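PDB 3ON5: BH1974 protein from Bacillus halodurans, which is an XdhC/CoxI-family protein with a Rossmann-type domain, and probably assists the maturation of xanthine dehydrogenase, a molybdenum-containing oxidoreductase. Local coordinates for residues A[42-45]-A[46-50]; A[71-74]-A[75-79]; A[131-134]-A[135-139]; A[253-257]-A[258-262]. One frame throughout, in Å; residues are numbered along the deposited sequence.

Contact 1: A[42-45]-A[46-50]; sequences IHVE and GSSYR
Val44 and Ser48 meet where strand 36-46 gives out and the chain turns back through Gly46, a contact made mainly by one methyl branch and one hydroxyl. Val44 turns CG1 anti to its own N and beside its carbonyl carbon (chi1 172°), which swings that methyl forward along the chain, where CG1 lies 3.2 Å from Ser48 OG. The same CG1 also passes 3.8 Å from Gly46 O, while the second branch, CG2, reaches back to within 4.1 Å of Arg50 O. These are van der Waals contacts that set both methyls against oxygens of the returning loop.

The hydrogen bonding belongs to the loop itself. Ser48 places OG between its backbone N and carbonyl carbon and donates to Arg50 O at 2.7 Å, entering 20° from the carbonyl plane. This bond spans two residues and fixes the rotation of the hydroxyl, holding its oxygen toward Val44. On the strand, His43 NE2 makes a weak bond of 3.3 Å to Glu45 OE2.

Gly46 supplies the turn with a positive phi of 87°, a backbone conformation that glycine adopts readily. Just upstream, Ile42 and His43 both face Ser116 of strand 113-121 in a classic beta bulge; beyond the turn, Tyr49 meets His271 of the second subunit edge-to-face.

Chemically, the serine hydroxyl spends its proton on the loop and turns toward a valine that can neither donate nor accept, so across the turn these two side chains meet by van der Waals packing, while the polar pairing stays within the loop.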
loop_
_atom_site.group_PDB
_atom_site.type_symbol
_atom_site.label_atom_id
_atom_site.label_comp_id
_atom_site.label_asym_id
_atom_site.label_seq_id
_atom_site.Cartn_x
_atom_site.Cartn_y
_atom_site.Cartn_z
ATOM N N ILE A 42 26.413 10.819 17.063
ATOM C CA ILE A 42 27.284 11.138 18.196
ATOM C C ILE A 42 28.155 12.364 17.889
ATOM O O ILE A 42 28.779 12.892 18.818
ATOM C CB ILE A 42 28.162 9.937 18.615
ATOM C CG1 ILE A 42 29.087 9.465 17.454
ATOM C CG2 ILE A 42 27.274 8.815 19.172
ATOM C CD1 ILE A 42 30.055 8.372 17.780
ATOM N N HIS A 43 28.213 12.814 16.609
ATOM C CA HIS A 43 28.967 14.014 16.220
ATOM C C HIS A 43 28.491 14.558 14.873
ATOM O O HIS A 43 28.112 13.792 13.974
ATOM C CB HIS A 43 30.473 13.753 16.159
ATOM C CG HIS A 43 31.287 15.013 16.123
ATOM N ND1 HIS A 43 31.332 15.878 17.218
ATOM C CD2 HIS A 43 32.110 15.493 15.154
ATOM C CE1 HIS A 43 32.144 16.864 16.861
ATOM N NE2 HIS A 43 32.648 16.670 15.636
ATOM N N VAL A 44 28.496 15.898 14.754
ATOM C CA VAL A 44 28.114 16.628 13.547
ATOM C C VAL A 44 29.124 17.728 13.308
ATOM O O VAL A 44 29.441 18.498 14.220
ATOM C CB VAL A 44 26.669 17.202 13.600
ATOM C CG1 VAL A 44 26.375 18.123 12.419
ATOM C CG2 VAL A 44 25.640 16.106 13.629
ATOM N N GLU A 45 29.617 17.798 12.077
ATOM C CA GLU A 45 30.507 18.838 11.594
ATOM C C GLU A 45 29.816 19.487 10.397
ATOM O O GLU A 45 29.486 18.790 9.442
ATOM C CB GLU A 45 31.893 18.267 11.259
ATOM C CG GLU A 45 32.669 17.788 12.473
ATOM C CD GLU A 45 33.972 17.047 12.226
ATOM O OE1 GLU A 45 34.121 16.419 11.149
ATOM O OE2 GLU A 45 34.831 17.053 13.140
ATOM N N GLY A 46 29.500 20.772 10.495
ATOM C CA GLY A 46 28.825 21.499 9.422
ATOM C C GLY A 46 27.319 21.414 9.444
ATOM O O GLY A 46 26.713 21.433 10.519
ATOM N N SER A 47 26.706 21.323 8.245
ATOM C CA SER A 47 25.252 21.274 8.054
ATOM C C SER A 47 24.729 19.849 7.935
ATOM O O SER A 47 25.282 19.030 7.206
ATOM C CB SER A 47 24.843 22.055 6.810
ATOM O OG SER A 47 24.920 23.454 7.026
ATOM N N SER A 48 23.620 19.574 8.637
ATOM C CA SER A 48 22.926 18.279 8.638
ATOM C C SER A 48 21.455 18.449 9.011
ATOM O O SER A 48 21.123 19.369 9.784
ATOM C CB SER A 48 23.597 17.299 9.595
ATOM O OG SER A 48 23.621 17.802 10.919
ATOM N N TYR A 49 20.575 17.543 8.470
ATOM C CA TYR A 49 19.135 17.577 8.747
ATOM C C TYR A 49 18.896 17.452 10.233
ATOM O O TYR A 49 18.097 18.221 10.771
ATOM C CB TYR A 49 18.347 16.494 7.988
ATOM C CG TYR A 49 16.846 16.588 8.207
ATOM C CD1 TYR A 49 16.108 17.646 7.679
ATOM C CD2 TYR A 49 16.152 15.592 8.900
ATOM C CE1 TYR A 49 14.729 17.732 7.865
ATOM C CE2 TYR A 49 14.770 15.673 9.095
ATOM C CZ TYR A 49 14.067 16.747 8.573
ATOM O OH TYR A 49 12.709 16.854 8.717
ATOM N N ARG A 50 19.592 16.512 10.908
ATOM C CA ARG A 50 19.413 16.316 12.342
ATOM C C ARG A 50 20.659 16.776 13.116
ATOM O O ARG A 50 21.758 16.861 12.561
ATOM C CB ARG A 50 19.088 14.840 12.668
ATOM C CG ARG A 50 17.811 14.258 12.029
ATOM C CD ARG A 50 16.485 14.866 12.473
ATOM N NE ARG A 50 16.241 14.746 13.915
ATOM C CZ ARG A 50 15.677 13.696 14.502
ATOM N NH1 ARG A 50 15.320 12.636 13.784
ATOM N NH2 ARG A 50 15.490 13.686 15.814
#

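Contact 2: A[71-74]-A[75-79]; sequences GCLE and TDLTI
Leu73 and Leu77 stand one helical turn apart near the beginning of helix 73-87, joined by both a backbone bond and a side-chain contact. Among the backbone bonds, Leu77 N donates to Leu73 O at 3.0 Å, with an N-H...O angle of 170°. Asp76 N also reaches Leu73 O, but weakly.

Glu74 O is gripped twice by one residue. Thr78 N donates to it at 3.2 Å from above the carbonyl plane, and Thr78 OG1 donates at 2.8 Å, tilted 20° from that plane. The hydroxyl can do this because it lies beside its own backbone N (chi1 -67°), which turns it back toward the preceding turn.

The apolar contact is made by single methyls, Leu73 CD2 and Leu77 CD1, 3.7 Å apart on side chains that cross obliquely.

Glu74 folds its carboxylate back, and OE2 accepts from the backbone N of Leu68, Ser69 and Gly70, tying this part of the helix to the preceding loop. The leucines face the antiparallel sheet, touching Tyr95 of strand 91-96 and strand 113-121, while Asp76 OD2 is hydrogen-bonded to Tyr95 OH. Thr75 and Ile79 pack on Ile79 of the third subunit.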
loop_
_atom_site.group_PDB
_atom_site.type_symbol
_atom_site.label_atom_id
_atom_site.label_comp_id
_atom_site.label_asym_id
_atom_site.label_seq_id
_atom_site.Cartn_x
_atom_site.Cartn_y
_atom_site.Cartn_z
ATOM N N GLY A 71 18.047 11.109 3.016
ATOM C CA GLY A 71 18.646 10.866 1.709
ATOM C C GLY A 71 18.914 9.392 1.462
ATOM O O GLY A 71 18.110 8.527 1.840
ATOM N N CYS A 72 20.064 9.100 0.826
ATOM C CA CYS A 72 20.508 7.746 0.453
ATOM C C CYS A 72 21.474 7.168 1.524
ATOM O O CYS A 72 22.042 6.082 1.338
ATOM C CB CYS A 72 21.161 7.772 -0.929
ATOM S SG CYS A 72 22.436 9.046 -1.121
ATOM N N LEU A 73 21.635 7.895 2.637
ATOM C CA LEU A 73 22.430 7.539 3.810
ATOM C C LEU A 73 21.831 6.326 4.514
ATOM O O LEU A 73 22.551 5.375 4.821
ATOM C CB LEU A 73 22.464 8.751 4.754
ATOM C CG LEU A 73 23.116 8.539 6.113
ATOM C CD1 LEU A 73 24.284 9.405 6.265
ATOM C CD2 LEU A 73 22.168 8.878 7.228
ATOM N N GLU A 74 20.498 6.367 4.748
ATOM C CA GLU A 74 19.705 5.340 5.419
ATOM C C GLU A 74 19.833 3.995 4.714
ATOM O O GLU A 74 19.746 2.948 5.362
ATOM C CB GLU A 74 18.221 5.743 5.499
ATOM C CG GLU A 74 17.879 6.855 6.491
ATOM C CD GLU A 74 18.321 8.290 6.249
ATOM O OE1 GLU A 74 18.749 8.619 5.118
ATOM O OE2 GLU A 74 18.177 9.107 7.188
ATOM N N THR A 75 20.078 4.046 3.398
ATOM C CA THR A 75 20.234 2.891 2.522
ATOM C C THR A 75 21.548 2.159 2.866
ATOM O O THR A 75 21.556 0.927 2.887
ATOM C CB THR A 75 20.184 3.348 1.054
ATOM O OG1 THR A 75 19.083 4.255 0.864
ATOM C CG2 THR A 75 20.069 2.180 0.085
ATOM N N ASP A 76 22.640 2.920 3.159
ATOM C CA ASP A 76 23.952 2.362 3.514
ATOM C C ASP A 76 23.957 1.864 4.970
ATOM O O ASP A 76 24.473 0.772 5.244
ATOM C CB ASP A 76 25.080 3.385 3.303
ATOM C CG ASP A 76 26.477 2.813 3.500
ATOM O OD1 ASP A 76 26.808 1.805 2.832
ATOM O OD2 ASP A 76 27.251 3.396 4.288
ATOM N N LEU A 77 23.376 2.655 5.890
ATOM C CA LEU A 77 23.262 2.285 7.295
ATOM C C LEU A 77 22.566 0.944 7.457
ATOM O O LEU A 77 23.041 0.127 8.231
ATOM C CB LEU A 77 22.514 3.349 8.092
ATOM C CG LEU A 77 23.271 4.622 8.410
ATOM C CD1 LEU A 77 22.358 5.641 9.090
ATOM C CD2 LEU A 77 24.467 4.331 9.302
ATOM N N THR A 78 21.498 0.684 6.678
ATOM C CA THR A 78 20.729 -0.563 6.716
ATOM C C THR A 78 21.668 -1.776 6.560
ATOM O O THR A 78 21.514 -2.765 7.285
ATOM C CB THR A 78 19.663 -0.533 5.637
ATOM O OG1 THR A 78 18.714 0.469 5.989
ATOM C CG2 THR A 78 18.941 -1.847 5.502
ATOM N N ILE A 79 22.644 -1.676 5.645
ATOM C CA ILE A 79 23.618 -2.728 5.375
ATOM C C ILE A 79 24.576 -2.788 6.565
ATOM O O ILE A 79 24.844 -3.887 7.059
ATOM C CB ILE A 79 24.344 -2.493 3.998
ATOM C CG1 ILE A 79 23.452 -2.915 2.800
ATOM C CG2 ILE A 79 25.660 -3.282 3.894
ATOM C CD1 ILE A 79 22.126 -2.203 2.594
#

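Contact 3: A[131-134]-A[135-139]; sequences KRVY and DYLCA
The Tyr134 ring carries Cys138 SG over one face, 3.7 Å from the ring centroid and 16° off the normal, displaced toward the rim on the CE2 and CZ side. At its edge, near the ring plane, Asp135 OD1 lies 3.6 Å from CD2, with the carboxylate plane turned 57° against the ring. Tyr134 reaches this position with CG anti to its N, while Cys138 SG lies beside its own N, a torsion that carries the sulfur back onto the ring.

A second flat pair runs alongside. Arg132 is extended from CG to NE and travels beside Tyr136 in the same direction, with guanidinium and ring planes 21° apart. The closest side-chain approach is made by aliphatic CG of Arg132 against ring atom CE2 of Tyr136, at 3.7 Å. The guanidinium also makes a cation-pi contact with Phe168 of strand 167-168, which Tyr136 touches too.

Lys131 bends at chi2 and chi4 to bring NZ onto Asp135, 3.1 Å from OD1 and 3.1 Å from OD2. Both oxygens use their syn lone pairs, so the carboxylate holds the ammonium in a bidentate grip. Beneath these groups the helical ladder runs on, with Asp135 N to Lys131 O at 3.1 Å and Cys138 N to Tyr134 O at 2.9 Å. On another side, Val133 and Leu137 turn to Leu26 of helix 22-30.

The main side-chain pairs are four residues apart, and the chemistry changes round the helix: sulfur over an aromatic face, then a salt bridge, probably weakened by solvent on this exposed flank, then cation and rings.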
loop_
_atom_site.group_PDB
_atom_site.type_symbol
_atom_site.label_atom_id
_atom_site.label_comp_id
_atom_site.label_asym_id
_atom_site.label_seq_id
_atom_site.Cartn_x
_atom_site.Cartn_y
_atom_site.Cartn_z
ATOM N N LYS A 131 14.321 -0.598 28.582
ATOM C CA LYS A 131 12.980 -0.834 29.125
ATOM C C LYS A 131 12.894 -0.170 30.507
ATOM O O LYS A 131 11.862 0.407 30.824
ATOM C CB LYS A 131 12.663 -2.343 29.179
ATOM C CG LYS A 131 11.234 -2.723 29.591
ATOM C CD LYS A 131 11.097 -2.999 31.097
ATOM C CE LYS A 131 9.733 -3.487 31.547
ATOM N NZ LYS A 131 8.660 -2.471 31.360
ATOM N N ARG A 132 13.995 -0.203 31.293
ATOM C CA ARG A 132 14.099 0.411 32.616
ATOM C C ARG A 132 14.105 1.938 32.480
ATOM O O ARG A 132 13.488 2.610 33.303
ATOM C CB ARG A 132 15.349 -0.085 33.360
ATOM C CG ARG A 132 15.328 0.224 34.854
ATOM C CD ARG A 132 16.422 -0.497 35.606
ATOM N NE ARG A 132 16.368 -0.233 37.049
ATOM C CZ ARG A 132 17.217 -0.748 37.938
ATOM N NH1 ARG A 132 18.196 -1.559 37.544
ATOM N NH2 ARG A 132 17.096 -0.455 39.228
ATOM N N VAL A 133 14.759 2.486 31.425
ATOM C CA VAL A 133 14.802 3.924 31.136
ATOM C C VAL A 133 13.363 4.414 30.885
ATOM O O VAL A 133 12.918 5.361 31.534
ATOM C CB VAL A 133 15.737 4.250 29.955
ATOM C CG1 VAL A 133 15.777 5.748 29.686
ATOM C CG2 VAL A 133 17.138 3.727 30.214
ATOM N N TYR A 134 12.627 3.712 30.001
ATOM C CA TYR A 134 11.238 3.995 29.643
ATOM C C TYR A 134 10.353 4.047 30.904
ATOM O O TYR A 134 9.650 5.040 31.105
ATOM C CB TYR A 134 10.743 2.938 28.657
ATOM C CG TYR A 134 9.273 3.010 28.326
ATOM C CD1 TYR A 134 8.790 3.934 27.400
ATOM C CD2 TYR A 134 8.373 2.093 28.867
ATOM C CE1 TYR A 134 7.438 3.979 27.063
ATOM C CE2 TYR A 134 7.019 2.135 28.545
ATOM C CZ TYR A 134 6.556 3.072 27.638
ATOM O OH TYR A 134 5.212 3.083 27.328
ATOM N N ASP A 135 10.450 3.036 31.780
ATOM C CA ASP A 135 9.694 2.987 33.034
ATOM C C ASP A 135 9.981 4.212 33.916
ATOM O O ASP A 135 9.048 4.703 34.548
ATOM C CB ASP A 135 9.998 1.700 33.816
ATOM C CG ASP A 135 9.560 0.425 33.114
ATOM O OD1 ASP A 135 8.810 0.525 32.097
ATOM O OD2 ASP A 135 9.952 -0.676 33.580
ATOM N N TYR A 136 11.229 4.724 33.947
ATOM C CA TYR A 136 11.539 5.911 34.746
ATOM C C TYR A 136 10.936 7.164 34.103
ATOM O O TYR A 136 10.530 8.055 34.839
ATOM C CB TYR A 136 13.049 6.104 34.974
ATOM C CG TYR A 136 13.592 5.250 36.100
ATOM C CD1 TYR A 136 13.357 5.583 37.430
ATOM C CD2 TYR A 136 14.372 4.130 35.839
ATOM C CE1 TYR A 136 13.842 4.796 38.471
ATOM C CE2 TYR A 136 14.865 3.334 36.871
ATOM C CZ TYR A 136 14.587 3.667 38.188
ATOM O OH TYR A 136 15.071 2.903 39.224
ATOM N N LEU A 137 10.844 7.230 32.764
ATOM C CA LEU A 137 10.257 8.394 32.086
ATOM C C LEU A 137 8.737 8.393 32.237
ATOM O O LEU A 137 8.111 9.457 32.220
ATOM C CB LEU A 137 10.637 8.438 30.598
ATOM C CG LEU A 137 12.110 8.433 30.244
ATOM C CD1 LEU A 137 12.284 8.372 28.744
ATOM C CD2 LEU A 137 12.822 9.617 30.827
ATOM N N CYS A 138 8.146 7.190 32.380
ATOM C CA CYS A 138 6.710 6.994 32.609
ATOM C C CYS A 138 6.375 7.449 34.032
ATOM O O CYS A 138 5.289 7.971 34.298
ATOM C CB CYS A 138 6.309 5.538 32.362
ATOM S SG CYS A 138 6.356 5.048 30.611
ATOM N N ALA A 139 7.345 7.283 34.937
ATOM C CA ALA A 139 7.255 7.708 36.320
ATOM C C ALA A 139 7.461 9.225 36.429
ATOM O O ALA A 139 7.086 9.811 37.443
ATOM C CB ALA A 139 8.287 6.961 37.155
#

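Contact 4: A[253-257]-A[258-262]; sequences DFLRK and FLIRP
Phe258 and Phe254 lay their rings over one another as an offset stack, centroids 4.7 Å apart and planes at 15°. The two side chains run the same way, and the slip between them puts Phe254 CZ over one face of the Phe258 ring, 3.5 Å from CG. In return Phe258 CB sits over the centre of the Phe254 ring, 3.8 Å from its centroid, a CH-pi contact. Each phenylalanine holds CG anti to its own N, chi1 -178° in Phe254 and -172° in Phe258, and with the backbone turning out of the helix at Phe258 the two rings come to lie side by side.

A backbone bond accompanies the stack: Phe258 N donates to Phe254 O at 2.6 Å, although Phe258 has already left helical angles. A water extends the closure by donating to Leu255 O at 2.8 Å and to Phe258 O at 2.6 Å.

Ile260, the third partner, ends in CD1, 3.8 Å from Leu255 CD2 and near the plane of the Phe254 ring at its edge. Its side chain and that of Leu255 also meet helix 273-283.

The aromatic pair faces the parallel sheet, packing on Ile203, Val226 and Ile247 of three strands. Such apolar packing of a helix on a parallel sheet is typical of the beta-alpha-beta crossover of a Rossmann-type domain; here helix 251-257 carries the chain from edge strand 245-248 to central strand 265-268.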
loop_
_atom_site.group_PDB
_atom_site.type_symbol
_atom_site.label_atom_id
_atom_site.label_comp_id
_atom_site.label_asym_id
_atom_site.label_seq_id
_atom_site.Cartn_x
_atom_site.Cartn_y
_atom_site.Cartn_z
ATOM N N ASP A 253 -11.660 23.556 40.973
ATOM C CA ASP A 253 -11.491 22.197 41.481
ATOM C C ASP A 253 -10.278 21.571 40.867
ATOM O O ASP A 253 -9.533 20.910 41.565
ATOM C CB ASP A 253 -12.720 21.346 41.198
ATOM C CG ASP A 253 -13.912 21.711 42.027
ATOM O OD1 ASP A 253 -13.751 21.880 43.253
ATOM O OD2 ASP A 253 -15.026 21.729 41.474
ATOM N N PHE A 254 -10.078 21.777 39.562
ATOM C CA PHE A 254 -8.921 21.262 38.853
ATOM C C PHE A 254 -7.634 21.762 39.499
ATOM O O PHE A 254 -6.805 20.945 39.870
ATOM C CB PHE A 254 -8.970 21.662 37.384
ATOM C CG PHE A 254 -7.820 21.132 36.572
ATOM C CD1 PHE A 254 -7.897 19.884 35.958
ATOM C CD2 PHE A 254 -6.681 21.901 36.373
ATOM C CE1 PHE A 254 -6.846 19.411 35.167
ATOM C CE2 PHE A 254 -5.629 21.424 35.596
ATOM C CZ PHE A 254 -5.724 20.191 34.979
ATOM N N LEU A 255 -7.510 23.086 39.695
ATOM C CA LEU A 255 -6.340 23.763 40.279
ATOM C C LEU A 255 -6.086 23.293 41.718
ATOM O O LEU A 255 -4.928 23.197 42.138
ATOM C CB LEU A 255 -6.522 25.285 40.244
ATOM C CG LEU A 255 -6.572 25.903 38.839
ATOM C CD1 LEU A 255 -7.143 27.284 38.880
ATOM C CD2 LEU A 255 -5.239 25.827 38.103
ATOM N N ARG A 256 -7.143 22.946 42.449
ATOM C CA ARG A 256 -6.990 22.402 43.797
ATOM C C ARG A 256 -6.406 20.971 43.741
ATOM O O ARG A 256 -5.470 20.664 44.471
ATOM C CB ARG A 256 -8.335 22.392 44.548
ATOM C CG ARG A 256 -8.184 21.961 45.999
ATOM C CD ARG A 256 -9.483 21.719 46.756
ATOM N NE ARG A 256 -10.125 20.456 46.378
ATOM C CZ ARG A 256 -11.209 20.357 45.617
ATOM N NH1 ARG A 256 -11.828 21.447 45.184
ATOM N NH2 ARG A 256 -11.717 19.164 45.329
ATOM N N LYS A 257 -6.950 20.124 42.857
ATOM C CA LYS A 257 -6.650 18.714 42.765
ATOM C C LYS A 257 -5.407 18.415 41.901
ATOM O O LYS A 257 -4.551 17.676 42.370
ATOM C CB LYS A 257 -7.875 17.970 42.207
ATOM C CG LYS A 257 -9.038 17.934 43.221
ATOM C CD LYS A 257 -10.470 17.859 42.609
ATOM C CE LYS A 257 -10.945 16.564 41.991
ATOM N NZ LYS A 257 -12.377 16.648 41.585
ATOM N N PHE A 258 -5.305 18.953 40.668
ATOM C CA PHE A 258 -4.203 18.661 39.731
ATOM C C PHE A 258 -3.010 19.590 39.964
ATOM O O PHE A 258 -3.123 20.809 39.837
ATOM C CB PHE A 258 -4.696 18.786 38.285
ATOM C CG PHE A 258 -3.752 18.337 37.183
ATOM C CD1 PHE A 258 -2.748 19.184 36.714
ATOM C CD2 PHE A 258 -3.968 17.134 36.501
ATOM C CE1 PHE A 258 -1.922 18.794 35.660
ATOM C CE2 PHE A 258 -3.144 16.750 35.445
ATOM C CZ PHE A 258 -2.123 17.576 35.041
ATOM N N LEU A 259 -1.856 18.995 40.275
ATOM C CA LEU A 259 -0.606 19.716 40.505
ATOM C C LEU A 259 0.025 20.162 39.179
ATOM O O LEU A 259 0.243 19.356 38.265
ATOM C CB LEU A 259 0.374 18.830 41.291
ATOM C CG LEU A 259 1.812 19.323 41.449
ATOM C CD1 LEU A 259 1.882 20.618 42.277
ATOM C CD2 LEU A 259 2.658 18.243 42.068
ATOM N N ILE A 260 0.309 21.464 39.105
ATOM C CA ILE A 260 0.944 22.113 37.974
ATOM C C ILE A 260 2.373 22.421 38.399
ATOM O O ILE A 260 2.599 23.156 39.360
ATOM C CB ILE A 260 0.160 23.355 37.480
ATOM C CG1 ILE A 260 -1.271 22.951 37.021
ATOM C CG2 ILE A 260 0.930 24.031 36.337
ATOM C CD1 ILE A 260 -2.191 24.086 36.622
ATOM N N ARG A 261 3.330 21.799 37.727
ATOM C CA ARG A 261 4.741 21.951 38.042
ATOM C C ARG A 261 5.291 23.207 37.322
ATOM O O ARG A 261 4.643 23.718 36.406
ATOM C CB ARG A 261 5.492 20.675 37.660
ATOM C CG ARG A 261 4.957 19.442 38.388
ATOM C CD ARG A 261 5.838 18.230 38.241
ATOM N NE ARG A 261 6.073 17.880 36.836
ATOM C CZ ARG A 261 5.356 17.000 36.147
ATOM N NH1 ARG A 261 4.339 16.366 36.721
ATOM N NH2 ARG A 261 5.659 16.735 34.884
ATOM N N PRO A 262 6.447 23.768 37.742
ATOM C CA PRO A 262 6.932 25.009 37.110
ATOM C C PRO A 262 7.421 24.823 35.664
ATOM O O PRO A 262 7.450 25.805 34.914
ATOM C CB PRO A 262 8.103 25.425 38.010
ATOM C CG PRO A 262 7.903 24.671 39.280
ATOM C CD PRO A 262 7.339 23.368 38.846
HETATM O O HOH W 1 -2.658 23.307 40.563
#

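How the contacts relate
Each contact joins residues that follow directly in sequence, so none closes a long loop, and the four run in series without nesting or crossing. Contact 1 ends strand 36-46, and contact 2 lies early in the helix on the same antiparallel sheet; their centres are about 16 Å apart, both in the XdhC and CoxI family region. Contact 3 follows in helix 124-139 of the central domain, which packs back on helix 22-30 near the N terminus. Contact 4 ends a helix of the Rossmann domain. Its nearest atoms come to about 7 Å from contact 3 without touching, whereas its centre lies about 47 Å from that of contact 2, on opposite sides of the chain's centre.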